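Local coordinates for protein esterase (PDB 7ATL) that hydrolyses carboxylic esters as a family VIII carboxylesterase of beta-lactamase-like fold and also shows promiscuous acyltransferase activity, at residues A[130-142]-A[150-162]. Numbering follows the deposited sequence. Where two conformers were deposited one is given.
Sequences EGPYHRLGIKDGM and EQNLRLLAQADLL. With EDO (1,2-ethanediol), chain F.
Ile138 and Asn152 mark the closest backbone approach, 5.9 Å between their CA atoms, where the chain leaving the short helix 132-136 through a Schellman motif at Gly137 runs beside helix 149-157. Here the side-chain amide of Asn152 meets both the N-H and the C=O of Lys139, as a residue of a neighbouring antiparallel strand does at a hydrogen-bonded pair, although no strand is present. Lys139 N donates to Asn152 OD1 over 2.9 Å, nearly straight at 166°, while Asn152 ND2 returns a bond of 2.9 Å to Lys139 O, which lies close to the amide plane. With CG anti to the backbone N (chi1 -165°), the asparagine carries this amide off its helix to the extended chain, and the two bonds together fix its rotation.

Next to this polar pair, toward Leu155 and Ala159, the surfaces are apolar. Ile138 lays CG1 along Leu155 CB and brings CD1 to 3.7 Å from Leu156 CA; the same methyl sits over the rim of one face of the Tyr133 ring. Leu155 CD1 nestles against the carbonyl oxygens of Leu136 and Gly137. Ala159 CB fits between Tyr133 CE1, at 3.6 Å, and Leu136 CD1, at 3.8 Å, and Leu156 CD1 meets the phenol end of the tyrosine. Leu156 also packs against Val177 of helix 174-186.

The Tyr133 hydroxyl takes a bond from Asp122 N and shares a water with Asp160 O. Beside an apolar seam that includes the Tyr133 ring, Asn152 thus illustrates how a side-chain amide, its acceptor and donor side by side, can satisfy the N-H and C=O of a chain without a strand partner.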
loop_
_atom_site.group_PDB
_atom_site.type_symbol
_atom_site.label_atom_id
_atom_site.label_comp_id
_atom_site.label_asym_id
_atom_site.label_seq_id
_atom_site.Cartn_x
_atom_site.Cartn_y
_atom_site.Cartn_z
ATOM N N GLU A 130 -7.352 20.332 12.901
ATOM C CA GLU A 130 -8.096 20.362 14.198
ATOM C C GLU A 130 -9.334 19.439 14.150
ATOM O O GLU A 130 -10.282 19.695 14.902
ATOM C CB GLU A 130 -8.539 21.788 14.570
ATOM C CG GLU A 130 -7.465 22.863 14.447
ATOM C CD GLU A 130 -6.136 22.588 15.136
ATOM O OE1 GLU A 130 -6.111 21.866 16.163
ATOM O OE2 GLU A 130 -5.120 23.107 14.637
ATOM N N GLY A 131 -9.325 18.384 13.330
ATOM C CA GLY A 131 -10.334 17.306 13.376
ATOM C C GLY A 131 -10.012 16.319 14.494
ATOM O O GLY A 131 -8.960 16.396 15.128
ATOM N N PRO A 132 -10.916 15.370 14.792
ATOM C CA PRO A 132 -10.804 14.578 16.018
ATOM C C PRO A 132 -9.477 13.806 16.159
ATOM O O PRO A 132 -8.933 13.789 17.264
ATOM C CB PRO A 132 -12.025 13.648 16.014
ATOM C CG PRO A 132 -12.677 13.808 14.636
ATOM C CD PRO A 132 -12.118 15.071 14.009
ATOM N N TYR A 133 -8.954 13.217 15.074
ATOM C CA TYR A 133 -7.638 12.517 15.101
ATOM C C TYR A 133 -6.490 13.513 15.363
ATOM O O TYR A 133 -5.597 13.143 16.131
ATOM C CB TYR A 133 -7.396 11.734 13.810
ATOM C CG TYR A 133 -8.094 10.403 13.677
ATOM C CD1 TYR A 133 -9.280 10.118 14.321
ATOM C CD2 TYR A 133 -7.583 9.434 12.837
ATOM C CE1 TYR A 133 -9.915 8.893 14.161
ATOM C CE2 TYR A 133 -8.214 8.214 12.656
ATOM C CZ TYR A 133 -9.387 7.936 13.319
ATOM O OH TYR A 133 -9.996 6.736 13.136
ATOM N N HIS A 134 -6.498 14.721 14.765
ATOM C CA HIS A 134 -5.484 15.783 15.022
ATOM C C HIS A 134 -5.464 16.111 16.534
ATOM O O HIS A 134 -4.382 16.031 17.148
ATOM C CB HIS A 134 -5.754 16.990 14.091
ATOM C CG HIS A 134 -5.680 16.705 12.613
ATOM N ND1 HIS A 134 -6.794 16.306 11.862
ATOM C CD2 HIS A 134 -4.646 16.785 11.736
ATOM C CE1 HIS A 134 -6.431 16.148 10.608
ATOM N NE2 HIS A 134 -5.129 16.431 10.512
ATOM N N ARG A 135 -6.635 16.431 17.098
ATOM C CA ARG A 135 -6.787 16.808 18.523
ATOM C C ARG A 135 -6.334 15.660 19.429
ATOM O O ARG A 135 -5.954 15.930 20.564
ATOM C CB ARG A 135 -8.221 17.251 18.845
ATOM C CG ARG A 135 -8.526 18.692 18.442
ATOM C CD ARG A 135 -9.848 19.250 18.966
ATOM N NE ARG A 135 -10.891 18.221 19.105
ATOM C CZ ARG A 135 -11.731 17.782 18.144
ATOM N NH1 ARG A 135 -11.694 18.258 16.907
ATOM N NH2 ARG A 135 -12.613 16.840 18.430
ATOM N N LEU A 136 -6.361 14.416 18.981
ATOM C CA LEU A 136 -5.958 13.292 19.866
ATOM C C LEU A 136 -4.478 12.953 19.681
ATOM O O LEU A 136 -3.973 12.233 20.516
ATOM C CB LEU A 136 -6.845 12.082 19.570
ATOM C CG LEU A 136 -8.099 11.990 20.435
ATOM C CD1 LEU A 136 -9.060 10.945 19.874
ATOM C CD2 LEU A 136 -7.722 11.677 21.885
ATOM N N GLY A 137 -3.824 13.423 18.614
ATOM C CA GLY A 137 -2.395 13.145 18.379
ATOM C C GLY A 137 -2.168 11.768 17.778
ATOM O O GLY A 137 -1.078 11.193 17.972
ATOM N N ILE A 138 -3.162 11.246 17.075
ATOM C CA ILE A 138 -3.048 9.972 16.332
ATOM C C ILE A 138 -2.101 10.188 15.142
ATOM O O ILE A 138 -2.198 11.217 14.457
ATOM C CB ILE A 138 -4.458 9.507 15.929
ATOM C CG1 ILE A 138 -5.254 9.113 17.173
ATOM C CG2 ILE A 138 -4.417 8.383 14.906
ATOM C CD1 ILE A 138 -6.738 9.167 16.976
ATOM N N LYS A 139 -1.211 9.231 14.910
ATOM C CA LYS A 139 -0.234 9.254 13.799
ATOM C C LYS A 139 -0.697 8.310 12.685
ATOM O O LYS A 139 -1.276 7.255 12.974
ATOM C CB LYS A 139 1.147 8.905 14.360
ATOM C CG LYS A 139 1.616 9.819 15.490
ATOM C CD LYS A 139 1.737 11.287 15.084
ATOM C CE LYS A 139 1.641 12.265 16.236
ATOM N NZ LYS A 139 1.302 13.611 15.729
ATOM N N ASP A 140 -0.446 8.689 11.440
ATOM C CA ASP A 140 -0.872 7.904 10.253
ATOM C C ASP A 140 0.226 6.925 9.835
ATOM O O ASP A 140 -0.057 6.133 8.931
ATOM C CB ASP A 140 -1.270 8.831 9.101
ATOM C CG ASP A 140 -2.616 9.523 9.270
ATOM O OD1 ASP A 140 -3.452 9.035 10.099
ATOM O OD2 ASP A 140 -2.849 10.529 8.522
ATOM N N GLY A 141 1.417 6.972 10.442
ATOM C CA GLY A 141 2.517 6.027 10.160
ATOM C C GLY A 141 3.656 6.604 9.316
ATOM O O GLY A 141 4.648 5.884 9.118
ATOM N N MET A 142 3.588 7.853 8.841
ATOM C CA MET A 142 4.607 8.402 7.891
ATOM C C MET A 142 5.361 9.618 8.451
ATOM O O MET A 142 6.345 10.050 7.806
ATOM C CB MET A 142 3.930 8.758 6.567
ATOM C CG MET A 142 3.496 7.496 5.818
ATOM S SD MET A 142 2.315 7.844 4.502
ATOM C CE MET A 142 0.838 8.097 5.481
ATOM N N GLU A 150 1.491 0.529 20.096
ATOM C CA GLU A 150 0.458 0.335 21.139
ATOM C C GLU A 150 -0.034 1.708 21.603
ATOM O O GLU A 150 -1.260 1.864 21.738
ATOM C CB GLU A 150 0.994 -0.486 22.312
ATOM C CG GLU A 150 -0.093 -0.747 23.331
ATOM C CD GLU A 150 0.218 -1.741 24.430
ATOM O OE1 GLU A 150 -0.198 -1.465 25.574
ATOM O OE2 GLU A 150 0.826 -2.806 24.131
ATOM N N GLN A 151 0.888 2.648 21.856
ATOM C CA GLN A 151 0.556 3.997 22.386
ATOM C C GLN A 151 -0.294 4.709 21.330
ATOM O O GLN A 151 -1.324 5.293 21.702
ATOM C CB GLN A 151 1.806 4.795 22.767
ATOM C CG GLN A 151 2.452 4.384 24.081
ATOM C CD GLN A 151 3.864 4.910 24.172
ATOM O OE1 GLN A 151 4.414 5.502 23.250
ATOM N NE2 GLN A 151 4.502 4.687 25.296
ATOM N N ASN A 152 0.048 4.563 20.054
ATOM C CA ASN A 152 -0.725 5.199 18.953
ATOM C C ASN A 152 -2.126 4.587 18.829
ATOM O O ASN A 152 -3.089 5.344 18.569
ATOM C CB ASN A 152 -0.006 5.124 17.612
ATOM C CG ASN A 152 -0.627 6.075 16.615
ATOM O OD1 ASN A 152 -0.947 7.208 16.978
ATOM N ND2 ASN A 152 -0.809 5.613 15.378
ATOM N N LEU A 153 -2.250 3.273 18.998
ATOM C CA LEU A 153 -3.554 2.579 18.837
ATOM C C LEU A 153 -4.435 2.813 20.081
ATOM O O LEU A 153 -5.689 2.777 19.930
ATOM C CB LEU A 153 -3.320 1.088 18.548
ATOM C CG LEU A 153 -2.591 0.781 17.239
ATOM C CD1 LEU A 153 -2.518 -0.715 16.997
ATOM C CD2 LEU A 153 -3.242 1.475 16.049
ATOM N N ARG A 154 -3.833 3.062 21.249
ATOM C CA ARG A 154 -4.613 3.433 22.452
ATOM C C ARG A 154 -5.198 4.825 22.232
ATOM O O ARG A 154 -6.326 5.075 22.725
ATOM C CB ARG A 154 -3.787 3.334 23.736
ATOM C CG ARG A 154 -3.598 1.899 24.228
ATOM C CD ARG A 154 -2.472 1.778 25.247
ATOM N NE ARG A 154 -2.388 0.444 25.812
ATOM C CZ ARG A 154 -3.230 -0.070 26.706
ATOM N NH1 ARG A 154 -4.265 0.625 27.140
ATOM N NH2 ARG A 154 -3.049 -1.307 27.142
ATOM N N LEU A 155 -4.502 5.681 21.490
ATOM C CA LEU A 155 -5.045 7.019 21.158
ATOM C C LEU A 155 -6.215 6.826 20.186
ATOM O O LEU A 155 -7.289 7.424 20.410
ATOM C CB LEU A 155 -3.925 7.905 20.591
ATOM C CG LEU A 155 -2.833 8.359 21.578
ATOM C CD1 LEU A 155 -1.861 9.309 20.888
ATOM C CD2 LEU A 155 -3.399 9.038 22.822
ATOM N N LEU A 156 -6.025 5.998 19.150
ATOM C CA LEU A 156 -7.055 5.700 18.105
ATOM C C LEU A 156 -8.319 5.121 18.764
ATOM O O LEU A 156 -9.447 5.462 18.310
ATOM C CB LEU A 156 -6.462 4.720 17.084
ATOM C CG LEU A 156 -7.375 4.284 15.939
ATOM C CD1 LEU A 156 -7.868 5.481 15.131
ATOM C CD2 LEU A 156 -6.639 3.318 15.032
ATOM N N ALA A 157 -8.133 4.279 19.789
ATOM C CA ALA A 157 -9.213 3.600 20.541
ATOM C C ALA A 157 -10.142 4.641 21.167
ATOM O O ALA A 157 -11.326 4.314 21.358
ATOM C CB ALA A 157 -8.647 2.685 21.605
ATOM N N GLN A 158 -9.616 5.837 21.475
ATOM C CA GLN A 158 -10.372 6.914 22.172
ATOM C C GLN A 158 -11.165 7.783 21.182
ATOM O O GLN A 158 -11.945 8.646 21.639
ATOM C CB GLN A 158 -9.422 7.781 22.990
ATOM C CG GLN A 158 -8.763 7.050 24.149
ATOM C CD GLN A 158 -7.716 7.962 24.733
ATOM O OE1 GLN A 158 -6.525 7.659 24.726
ATOM N NE2 GLN A 158 -8.157 9.135 25.154
ATOM N N ALA A 159 -10.957 7.595 19.883
ATOM C CA ALA A 159 -11.693 8.320 18.833
ATOM C C ALA A 159 -13.002 7.589 18.503
ATOM O O ALA A 159 -13.045 6.373 18.468
ATOM C CB ALA A 159 -10.818 8.492 17.609
ATOM N N ASP A 160 -14.034 8.343 18.189
ATOM C CA ASP A 160 -15.288 7.812 17.623
ATOM C C ASP A 160 -14.951 7.031 16.346
ATOM O O ASP A 160 -14.196 7.557 15.500
ATOM C CB ASP A 160 -16.274 8.956 17.361
ATOM C CG ASP A 160 -16.806 9.627 18.621
ATOM O OD1 ASP A 160 -16.478 9.145 19.748
ATOM O OD2 ASP A 160 -17.568 10.622 18.468
ATOM N N LEU A 161 -15.526 5.834 16.207
ATOM C CA LEU A 161 -15.765 5.215 14.890
ATOM C C LEU A 161 -16.728 6.115 14.119
ATOM O O LEU A 161 -17.507 6.831 14.766
ATOM C CB LEU A 161 -16.352 3.823 15.080
ATOM C CG LEU A 161 -15.454 2.821 15.789
ATOM C CD1 LEU A 161 -16.235 1.566 16.145
ATOM C CD2 LEU A 161 -14.240 2.483 14.933
ATOM N N LEU A 162 -16.698 6.055 12.790
ATOM C CA LEU A 162 -17.558 6.890 11.927
ATOM C C LEU A 162 -18.797 6.122 11.474
ATOM O O LEU A 162 -19.689 6.760 10.937
ATOM C CB LEU A 162 -16.715 7.392 10.754
ATOM C CG LEU A 162 -15.818 8.554 11.166
ATOM C CD1 LEU A 162 -14.499 8.065 11.722
ATOM C CD2 LEU A 162 -15.609 9.514 10.026
HETATM C C1 EDO F . -1.552 15.130 15.632
HETATM O O1 EDO F . -1.316 13.778 15.204
HETATM C C2 EDO F . -1.999 16.055 14.559
HETATM O O2 EDO F . -2.132 17.404 14.943
HETATM O O HOH W 1 -12.027 6.036 14.472
#